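Local coordinates for protein cytochrome P450 (Bacillus megaterium, PDB 5L92) that binds corticosterone and oxidises steroids, probably as a haem-thiolate monooxygenase of the cytochrome P450 family that inserts one oxygen atom into its substrate, at residues Y140-V144 against Q158-K162; I168-S173 against E388-V392; F265-K269 against I370-M376. The contacts are given in a common frame with arbitrary orientation. Residue numbers count along the deposited sequence, not the author numbering.

Interaction 1: residues Y140-V144 against Q158-K162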
loop_
_atom_site.group_PDB
_atom_site.type_symbol
_atom_site.label_atom_id
_atom_site.label_comp_id
_atom_site.label_asym_id
_atom_site.label_seq_id
_atom_site.Cartn_x
_atom_site.Cartn_y
_atom_site.Cartn_z
ATOM N N TYR A 140 5.189 -11.679 0.058
ATOM C CA TYR A 140 5.910 -10.813 -0.885
ATOM C C TYR A 140 5.836 -11.405 -2.308
ATOM O O TYR A 140 5.368 -10.732 -3.231
ATOM C CB TYR A 140 7.384 -10.570 -0.464
ATOM C CG TYR A 140 8.162 -10.036 -1.644
ATOM C CD1 TYR A 140 7.891 -8.762 -2.136
ATOM C CD2 TYR A 140 9.052 -10.831 -2.353
ATOM C CE1 TYR A 140 8.506 -8.270 -3.261
ATOM C CE2 TYR A 140 9.690 -10.330 -3.522
ATOM C CZ TYR A 140 9.399 -9.046 -3.962
ATOM O OH TYR A 140 9.999 -8.511 -5.109
ATOM N N PRO A 141 6.226 -12.663 -2.529
ATOM C CA PRO A 141 6.257 -13.180 -3.926
ATOM C C PRO A 141 4.915 -13.163 -4.636
ATOM O O PRO A 141 4.857 -12.800 -5.821
ATOM C CB PRO A 141 6.763 -14.613 -3.762
ATOM C CG PRO A 141 7.383 -14.681 -2.434
ATOM C CD PRO A 141 6.740 -13.638 -1.567
ATOM N N LEU A 142 3.830 -13.579 -3.982
ATOM C CA LEU A 142 2.582 -13.683 -4.737
ATOM C C LEU A 142 2.243 -12.381 -5.428
ATOM O O LEU A 142 2.000 -12.398 -6.650
ATOM C CB LEU A 142 1.430 -14.170 -3.859
ATOM C CG LEU A 142 0.012 -13.976 -4.425
ATOM C CD1 LEU A 142 -0.275 -14.863 -5.630
ATOM C CD2 LEU A 142 -1.019 -14.215 -3.388
ATOM N N PRO A 143 2.212 -11.234 -4.753
ATOM C CA PRO A 143 1.742 -10.035 -5.448
ATOM C C PRO A 143 2.713 -9.498 -6.512
ATOM O O PRO A 143 2.261 -8.853 -7.462
ATOM C CB PRO A 143 1.525 -9.060 -4.302
ATOM C CG PRO A 143 1.281 -9.942 -3.122
ATOM C CD PRO A 143 2.242 -11.025 -3.294
ATOM N N VAL A 144 4.021 -9.714 -6.385
ATOM C CA VAL A 144 4.912 -9.222 -7.434
ATOM C C VAL A 144 4.791 -10.109 -8.675
ATOM O O VAL A 144 4.954 -9.640 -9.812
ATOM C CB VAL A 144 6.364 -9.140 -6.932
ATOM C CG1 VAL A 144 6.905 -10.520 -6.590
ATOM C CG2 VAL A 144 7.271 -8.429 -7.977
ATOM N N GLN A 158 12.677 -9.995 -10.597
ATOM C CA GLN A 158 12.041 -9.720 -9.303
ATOM C C GLN A 158 12.987 -9.055 -8.310
ATOM O O GLN A 158 12.573 -8.184 -7.545
ATOM C CB GLN A 158 11.485 -11.018 -8.705
ATOM C CG GLN A 158 11.024 -10.942 -7.201
ATOM C CD GLN A 158 12.143 -11.319 -6.216
ATOM O OE1 GLN A 158 12.741 -12.384 -6.339
ATOM N NE2 GLN A 158 12.431 -10.442 -5.243
ATOM N N ARG A 159 14.257 -9.451 -8.292
ATOM C CA ARG A 159 15.148 -8.955 -7.257
ATOM C C ARG A 159 15.512 -7.490 -7.485
ATOM O O ARG A 159 15.626 -6.721 -6.525
ATOM C CB ARG A 159 16.393 -9.831 -7.190
ATOM C CG ARG A 159 17.489 -9.285 -6.257
ATOM C CD ARG A 159 18.726 -10.184 -6.254
ATOM N NE ARG A 159 18.351 -11.577 -6.509
ATOM C CZ ARG A 159 18.510 -12.205 -7.670
ATOM N NH1 ARG A 159 19.076 -11.598 -8.703
ATOM N NH2 ARG A 159 18.107 -13.458 -7.788
ATOM N N GLN A 160 15.675 -7.071 -8.746
ATOM C CA GLN A 160 15.835 -5.640 -9.013
ATOM C C GLN A 160 14.590 -4.872 -8.596
ATOM O O GLN A 160 14.687 -3.816 -7.954
ATOM C CB GLN A 160 16.100 -5.379 -10.494
ATOM C CG GLN A 160 17.357 -5.991 -11.052
ATOM C CD GLN A 160 17.744 -5.360 -12.399
ATOM O OE1 GLN A 160 18.219 -4.235 -12.443
ATOM N NE2 GLN A 160 17.518 -6.086 -13.492
ATOM N N PHE A 161 13.412 -5.373 -9.000
ATOM C CA PHE A 161 12.132 -4.746 -8.663
ATOM C C PHE A 161 12.035 -4.461 -7.167
ATOM O O PHE A 161 11.689 -3.344 -6.747
ATOM C CB PHE A 161 10.971 -5.658 -9.060
ATOM C CG PHE A 161 10.849 -5.918 -10.524
ATOM C CD1 PHE A 161 11.512 -5.149 -11.452
ATOM C CD2 PHE A 161 10.035 -6.956 -10.967
ATOM C CE1 PHE A 161 11.366 -5.384 -12.801
ATOM C CE2 PHE A 161 9.883 -7.213 -12.325
ATOM C CZ PHE A 161 10.557 -6.429 -13.245
ATOM N N LYS A 162 12.347 -5.466 -6.350
ATOM C CA LYS A 162 12.252 -5.312 -4.900
ATOM C C LYS A 162 13.190 -4.237 -4.397
ATOM O O LYS A 162 12.784 -3.366 -3.620
ATOM C CB LYS A 162 12.569 -6.629 -4.203
ATOM C CG LYS A 162 12.148 -6.652 -2.707
ATOM C CD LYS A 162 12.332 -8.063 -2.130
ATOM C CE LYS A 162 11.955 -8.126 -0.655
ATOM N NZ LYS A 162 12.599 -7.014 0.108
#

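Interaction 2: residues I168-S173 against E388-V392. With C0R (corticosterone), chain D.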
loop_
_atom_site.group_PDB
_atom_site.type_symbol
_atom_site.label_atom_id
_atom_site.label_comp_id
_atom_site.label_asym_id
_atom_site.label_seq_id
_atom_site.Cartn_x
_atom_site.Cartn_y
_atom_site.Cartn_z
ATOM N N ILE A 168 12.526 3.300 -2.997
ATOM C CA ILE A 168 11.551 4.366 -3.247
ATOM C C ILE A 168 10.649 4.595 -2.034
ATOM O O ILE A 168 10.308 5.739 -1.720
ATOM C CB ILE A 168 10.716 4.076 -4.513
ATOM C CG1 ILE A 168 11.591 4.127 -5.769
ATOM C CG2 ILE A 168 9.608 5.104 -4.658
ATOM C CD1 ILE A 168 12.264 5.488 -6.006
ATOM N N VAL A 169 10.213 3.528 -1.344
ATOM C CA VAL A 169 9.330 3.760 -0.184
ATOM C C VAL A 169 10.111 3.923 1.124
ATOM O O VAL A 169 9.506 4.212 2.170
ATOM C CB VAL A 169 8.245 2.664 -0.030
ATOM C CG1 VAL A 169 7.345 2.562 -1.286
ATOM C CG2 VAL A 169 8.845 1.324 0.341
ATOM N N ALA A 170 11.433 3.776 1.096
ATOM C CA ALA A 170 12.233 3.814 2.314
ATOM C C ALA A 170 12.148 5.165 3.021
ATOM O O ALA A 170 12.103 6.229 2.397
ATOM C CB ALA A 170 13.687 3.477 1.991
ATOM N N GLY A 171 12.042 5.103 4.336
ATOM C CA GLY A 171 12.177 6.261 5.184
ATOM C C GLY A 171 13.553 6.307 5.814
ATOM O O GLY A 171 14.268 5.311 5.901
ATOM N N PRO A 172 13.952 7.481 6.265
ATOM C CA PRO A 172 15.306 7.644 6.790
ATOM C C PRO A 172 15.474 7.010 8.164
ATOM O O PRO A 172 14.524 6.879 8.939
ATOM C CB PRO A 172 15.455 9.164 6.856
ATOM C CG PRO A 172 14.067 9.615 7.165
ATOM C CD PRO A 172 13.159 8.707 6.392
ATOM N N SER A 173 16.692 6.578 8.464
ATOM C CA SER A 173 17.001 5.950 9.748
ATOM C C SER A 173 17.123 6.992 10.855
ATOM O O SER A 173 16.762 6.722 11.974
ATOM C CB SER A 173 18.222 5.049 9.671
ATOM O OG SER A 173 19.211 5.592 8.835
ATOM N N GLU A 388 11.202 0.201 7.910
ATOM C CA GLU A 388 11.645 1.567 8.189
ATOM C C GLU A 388 11.095 2.460 7.083
ATOM O O GLU A 388 11.747 2.711 6.065
ATOM C CB GLU A 388 13.169 1.617 8.296
ATOM C CG GLU A 388 13.707 2.892 8.905
ATOM C CD GLU A 388 15.101 2.716 9.494
ATOM O OE1 GLU A 388 16.078 2.661 8.708
ATOM O OE2 GLU A 388 15.211 2.624 10.744
ATOM N N SER A 389 9.879 2.957 7.288
ATOM C CA SER A 389 9.192 3.680 6.233
ATOM C C SER A 389 8.063 4.472 6.853
ATOM O O SER A 389 7.463 4.040 7.834
ATOM C CB SER A 389 8.649 2.694 5.167
ATOM O OG SER A 389 7.803 3.317 4.221
ATOM N N THR A 390 7.795 5.648 6.296
ATOM C CA THR A 390 6.542 6.327 6.610
ATOM C C THR A 390 5.504 6.131 5.518
ATOM O O THR A 390 4.328 6.380 5.756
ATOM C CB THR A 390 6.742 7.851 6.857
ATOM O OG1 THR A 390 6.902 8.544 5.626
ATOM C CG2 THR A 390 7.917 8.119 7.690
ATOM N N PHE A 391 5.908 5.679 4.324
ATOM C CA PHE A 391 4.945 5.455 3.266
ATOM C C PHE A 391 4.229 4.103 3.404
ATOM O O PHE A 391 3.078 3.978 2.946
ATOM C CB PHE A 391 5.635 5.540 1.898
ATOM C CG PHE A 391 6.179 6.891 1.561
ATOM C CD1 PHE A 391 5.343 7.985 1.401
ATOM C CD2 PHE A 391 7.544 7.054 1.341
ATOM C CE1 PHE A 391 5.869 9.233 1.036
ATOM C CE2 PHE A 391 8.075 8.290 0.982
ATOM C CZ PHE A 391 7.243 9.377 0.829
ATOM N N VAL A 392 4.858 3.101 4.038
ATOM C CA VAL A 392 4.204 1.812 4.248
ATOM C C VAL A 392 4.389 1.344 5.689
ATOM O O VAL A 392 5.303 1.756 6.398
ATOM C CB VAL A 392 4.683 0.726 3.253
ATOM C CG1 VAL A 392 4.386 1.168 1.848
ATOM C CG2 VAL A 392 6.163 0.415 3.431
HETATM C C1 C0R D . 0.900 4.106 -2.149
HETATM C C2 C0R D . -0.243 3.075 -2.192
HETATM C C3 C0R D . -0.318 2.191 -3.522
HETATM C C4 C0R D . 1.060 1.985 -4.326
HETATM C C5 C0R D . 2.291 2.782 -3.895
HETATM C C6 C0R D . 3.668 2.541 -4.641
HETATM C C7 C0R D . 4.312 3.980 -5.043
HETATM C C8 C0R D . 4.384 4.919 -3.854
HETATM C C9 C0R D . 2.999 5.103 -3.097
HETATM C C10 C0R D . 2.247 3.783 -2.699
HETATM C C11 C0R D . 3.198 6.174 -1.913
HETATM C C12 C0R D . 3.880 7.563 -2.472
HETATM C C13 C0R D . 5.204 7.368 -3.180
HETATM C C14 C0R D . 4.990 6.244 -4.356
HETATM C C15 C0R D . 6.198 6.140 -4.904
HETATM C C16 C0R D . 6.733 7.665 -4.937
HETATM C C17 C0R D . 5.637 8.439 -3.892
HETATM C C18 C0R D . 6.307 6.911 -2.167
HETATM C C19 C0R D . 3.003 2.995 -1.604
HETATM C C20 C0R D . 6.324 9.590 -3.106
HETATM C C21 C0R D . 5.641 10.949 -2.889
HETATM O O1 C0R D . -1.289 1.567 -3.935
HETATM O O2 C0R D . 3.953 5.665 -0.945
HETATM O O3 C0R D . 7.450 9.422 -2.650
HETATM O O4 C0R D . 6.452 11.680 -1.973
HETATM O O HOH W 1 9.117 6.575 4.139
#

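Interaction 3: residues F265-K269 against I370-M376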
loop_
_atom_site.group_PDB
_atom_site.type_symbol
_atom_site.label_atom_id
_atom_site.label_comp_id
_atom_site.label_asym_id
_atom_site.label_seq_id
_atom_site.Cartn_x
_atom_site.Cartn_y
_atom_site.Cartn_z
ATOM N N PHE A 265 -8.442 -15.831 15.766
ATOM C CA PHE A 265 -8.006 -16.925 14.920
ATOM C C PHE A 265 -8.876 -18.172 15.119
ATOM O O PHE A 265 -9.282 -18.815 14.147
ATOM C CB PHE A 265 -6.532 -17.202 15.216
ATOM C CG PHE A 265 -5.892 -18.227 14.312
ATOM C CD1 PHE A 265 -6.062 -18.183 12.964
ATOM C CD2 PHE A 265 -5.077 -19.209 14.829
ATOM C CE1 PHE A 265 -5.450 -19.110 12.139
ATOM C CE2 PHE A 265 -4.456 -20.122 13.998
ATOM C CZ PHE A 265 -4.657 -20.075 12.659
ATOM N N GLU A 266 -9.197 -18.524 16.373
ATOM C CA GLU A 266 -10.015 -19.722 16.569
ATOM C C GLU A 266 -11.398 -19.522 15.982
ATOM O O GLU A 266 -12.000 -20.458 15.462
ATOM C CB GLU A 266 -10.134 -20.103 18.058
ATOM C CG GLU A 266 -8.841 -20.526 18.707
ATOM C CD GLU A 266 -8.067 -21.527 17.885
ATOM O OE1 GLU A 266 -8.567 -22.643 17.681
ATOM O OE2 GLU A 266 -6.949 -21.203 17.432
ATOM N N ARG A 267 -11.905 -18.299 16.019
ATOM C CA ARG A 267 -13.242 -18.090 15.513
ATOM C C ARG A 267 -13.251 -18.129 13.993
ATOM O O ARG A 267 -14.116 -18.759 13.375
ATOM C CB ARG A 267 -13.787 -16.778 16.050
ATOM C CG ARG A 267 -15.184 -16.554 15.540
ATOM C CD ARG A 267 -15.876 -15.374 16.156
ATOM N NE ARG A 267 -17.154 -15.206 15.481
ATOM C CZ ARG A 267 -17.812 -14.064 15.370
ATOM N NH1 ARG A 267 -17.324 -12.943 15.908
ATOM N NH2 ARG A 267 -18.961 -14.055 14.706
ATOM N N LEU A 268 -12.267 -17.484 13.371
ATOM C CA LEU A 268 -12.143 -17.522 11.923
ATOM C C LEU A 268 -12.114 -18.953 11.397
ATOM O O LEU A 268 -12.745 -19.261 10.383
ATOM C CB LEU A 268 -10.872 -16.762 11.514
ATOM C CG LEU A 268 -10.666 -16.589 10.011
ATOM C CD1 LEU A 268 -11.836 -15.853 9.386
ATOM C CD2 LEU A 268 -9.356 -15.799 9.797
ATOM N N LYS A 269 -11.377 -19.838 12.065
ATOM C CA LYS A 269 -11.322 -21.239 11.654
ATOM C C LYS A 269 -12.674 -21.914 11.759
ATOM O O LYS A 269 -13.012 -22.748 10.909
ATOM C CB LYS A 269 -10.300 -22.001 12.486
ATOM C CG LYS A 269 -8.892 -21.689 12.076
ATOM C CD LYS A 269 -7.853 -22.465 12.886
ATOM C CE LYS A 269 -7.781 -21.968 14.314
ATOM N NZ LYS A 269 -6.831 -22.805 15.115
ATOM N N ILE A 370 -4.599 -20.584 6.178
ATOM C CA ILE A 370 -5.343 -20.971 7.365
ATOM C C ILE A 370 -5.837 -22.403 7.227
ATOM O O ILE A 370 -5.866 -23.158 8.202
ATOM C CB ILE A 370 -6.496 -19.975 7.606
ATOM C CG1 ILE A 370 -5.923 -18.603 7.960
ATOM C CG2 ILE A 370 -7.407 -20.474 8.694
ATOM C CD1 ILE A 370 -6.938 -17.498 7.797
ATOM N N ASP A 371 -6.211 -22.810 6.012
ATOM C CA ASP A 371 -6.748 -24.157 5.817
ATOM C C ASP A 371 -5.665 -25.211 6.005
ATOM O O ASP A 371 -5.932 -26.292 6.533
ATOM C CB ASP A 371 -7.374 -24.275 4.424
ATOM C CG ASP A 371 -8.105 -25.599 4.226
ATOM O OD1 ASP A 371 -9.274 -25.720 4.667
ATOM O OD2 ASP A 371 -7.496 -26.518 3.648
ATOM N N ARG A 372 -4.451 -24.904 5.606
ATOM C CA ARG A 372 -3.333 -25.808 5.730
ATOM C C ARG A 372 -2.652 -25.866 7.057
ATOM O O ARG A 372 -2.204 -26.891 7.429
ATOM C CB ARG A 372 -2.246 -25.457 4.724
ATOM C CG ARG A 372 -2.698 -25.479 3.292
ATOM C CD ARG A 372 -1.669 -26.066 2.394
ATOM N NE ARG A 372 -1.993 -25.894 1.000
ATOM C CZ ARG A 372 -1.129 -26.098 0.031
ATOM N NH1 ARG A 372 0.081 -26.477 0.311
ATOM N NH2 ARG A 372 -1.486 -25.940 -1.210
ATOM N N TYR A 373 -2.544 -24.754 7.746
ATOM C CA TYR A 373 -1.838 -24.697 9.008
ATOM C C TYR A 373 -2.651 -24.086 10.160
ATOM O O TYR A 373 -2.324 -23.069 10.692
ATOM C CB TYR A 373 -0.511 -23.959 8.802
ATOM C CG TYR A 373 0.239 -24.385 7.568
ATOM C CD1 TYR A 373 0.650 -25.674 7.416
ATOM C CD2 TYR A 373 0.527 -23.499 6.555
ATOM C CE1 TYR A 373 1.312 -26.074 6.309
ATOM C CE2 TYR A 373 1.201 -23.900 5.437
ATOM C CZ TYR A 373 1.573 -25.192 5.324
ATOM O OH TYR A 373 2.226 -25.627 4.247
ATOM N N PRO A 374 -3.750 -24.830 10.531
ATOM C CA PRO A 374 -4.558 -24.256 11.606
ATOM C C PRO A 374 -3.918 -24.124 12.988
ATOM O O PRO A 374 -4.423 -23.408 13.780
ATOM C CB PRO A 374 -5.756 -25.179 11.695
ATOM C CG PRO A 374 -5.306 -26.458 11.205
ATOM C CD PRO A 374 -4.406 -26.141 10.107
ATOM N N GLN A 375 -2.831 -24.816 13.231
ATOM C CA GLN A 375 -2.172 -24.760 14.487
ATOM C C GLN A 375 -0.918 -23.900 14.436
ATOM O O GLN A 375 -0.102 -23.971 15.306
ATOM C CB GLN A 375 -1.863 -26.158 14.971
ATOM C CG GLN A 375 -3.058 -27.053 15.135
ATOM C CD GLN A 375 -4.189 -26.384 15.870
ATOM O OE1 GLN A 375 -4.029 -25.914 16.991
ATOM N NE2 GLN A 375 -5.333 -26.319 15.239
ATOM N N MET A 376 -0.797 -23.077 13.417
ATOM C CA MET A 376 0.335 -22.201 13.277
ATOM C C MET A 376 0.518 -21.224 14.443
ATOM O O MET A 376 -0.410 -20.805 15.055
ATOM C CB MET A 376 0.299 -21.454 11.934
ATOM C CG MET A 376 -0.447 -20.142 11.892
ATOM S SD MET A 376 -0.404 -19.273 10.323
ATOM C CE MET A 376 -1.954 -19.694 9.699
#

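Interaction 1: residues Y140-V144 against Q158-K162
The polar contact across these segments centres on the phenol of Tyr140: Gln158 NE2 donates to Tyr140 OH over 3.1 Å, approaching near the plane of the ring. The same hydroxyl has a further hydrogen-bond partner in Asn244 of helix 229-245, so it ties the residue preceding helix E to helices F and I. Lys162 meets the ring in another way. Its extended alkyl chain lies over one face, with CD of Lys162 3.9 Å from the centroid of the Tyr140 ring, a CH-pi contact, and Lys162 CB touches Tyr140 OH at 3.3 Å. Lys162 NZ, as far as 5.4 Å from the centroid of the Tyr140 ring, can add at most a weak cation-pi attraction; it is salt-bridged to Asp166. In P450 terms, residues 141-144 lie in the first part of helix E and 158-162 in that of helix F, beside helix I (229-245), whose Asn244 touches both segments. Apolar packing is lighter and follows the other edge of the interface. Val144 CG2 meets the edge of the Phe161 ring, 4.3 Å from Phe161 CD2, while Val144 CG1 lies 4.2 Å from Gln158 CG; Phe161 in turn stacks edge-to-face with Tyr197 of helix 177-207.

Interaction 2: residues I168-S173 against E388-V392
This is a contact between a helix end with its following loop and the C-terminal loop, in the roof of the P450 substrate pocket: the end of helix F and the start of the F-G loop (168-173) rest on the turn at 388-392, the part known in P450s as substrate recognition site 6. Backbone polar atoms carry much of it. Gly171 N donates to Glu388 O (3.0 Å), and here the chains close to 4.1 Å between Gly171 CA and Ser389 CA, too near for a side chain at Gly171 to fit easily. Water 1 adds a bridge, donating to Val169 O (3.1 Å) and accepting from Thr390 N (2.7 Å). Apolar contacts back this up: Val169 CB meets Phe391 CB at 4.3 Å, and Val169 CG2 meets Val392 CG2 at 4.2 Å. Both segments reach the bound corticosterone, Ile168 CG2 lying 3.6 Å from its C15 and Phe391 CB 3.3 Å from its O2, with the steroid methyl C18 over one face of the Phe391 ring. Ser389 holds the turn and the helix end at once: its OG accepts from Val392 N (3.0 Å), forming an ST motif, and donates to Val169 O at 2.8 Å.

Interaction 3: residues F265-K269 against I370-M376
Phe265, Ile370 and Lys269 make up most of this interface, in which one helix meets the last turn of another and the loop that follows it. Phe265 points from helix 262-270 into the bend where the chain leaves helix 355-372. Phe265 CE1 lies 4.2 Å from Ile370 CG2 and Phe265 CZ 4.0 Å from Met376 CE, while Phe265 CE2 comes to 3.3 Å from Pro374 O, so the aromatic ring fills the hollow between helix end and turn. Ile370, still helical, faces back toward this partner: Ile370 CD1 packs on Leu268 CD2 at 3.6 Å, and Ile370 CG2 also touches Lys269 CG at 3.9 Å. Lys269 starts sideways but bends its chain toward the turn, its CD resting 3.6 Å from Pro374 CB. Lys269 NZ is shared between the Pro374 carbonyl, donating to Pro374 O (2.8 Å), and Glu266 one turn earlier, forming a salt bridge with Glu266 OE2 (2.8 Å). The carbonyl of Pro374 is presented by a type I beta turn from Tyr373 to Met376, closed by Met376 N to Tyr373 O at 3.1 Å. In P450 nomenclature the contact joins helix J to the end of helix L, well away from the haem pocket. Helix 247-260, the second half of helix I, lies against both sides, with Leu258 on Phe265 and Leu268 and Met259 on Phe265 and Met376; Tyr373 turns to Leu123 of helix 112-125, and beyond Met376 the chain enters strand 377-378.

In the fold
Interactions 1 and 2 share helix 158-169, gripping its start and its end respectively, with centres about 17 Å apart; interaction 3 lies at the periphery of the fold, its centre about 27 and 32 Å from theirs. Distance from the centre of the chain does not decide burial: interactions 1 and 3 are mostly buried, whereas interaction 2, the nearest to that centre, is partly open. The chemistry differs too. Interaction 1 relies on a side-chain hydrogen bond and CH-pi packing, interaction 2 on backbone groups, a serine and a water beside the steroid, and interaction 3 on an apolar cluster bordered by one lysine. In sequence, interaction 3 is nested within the long loop closed by interaction 2.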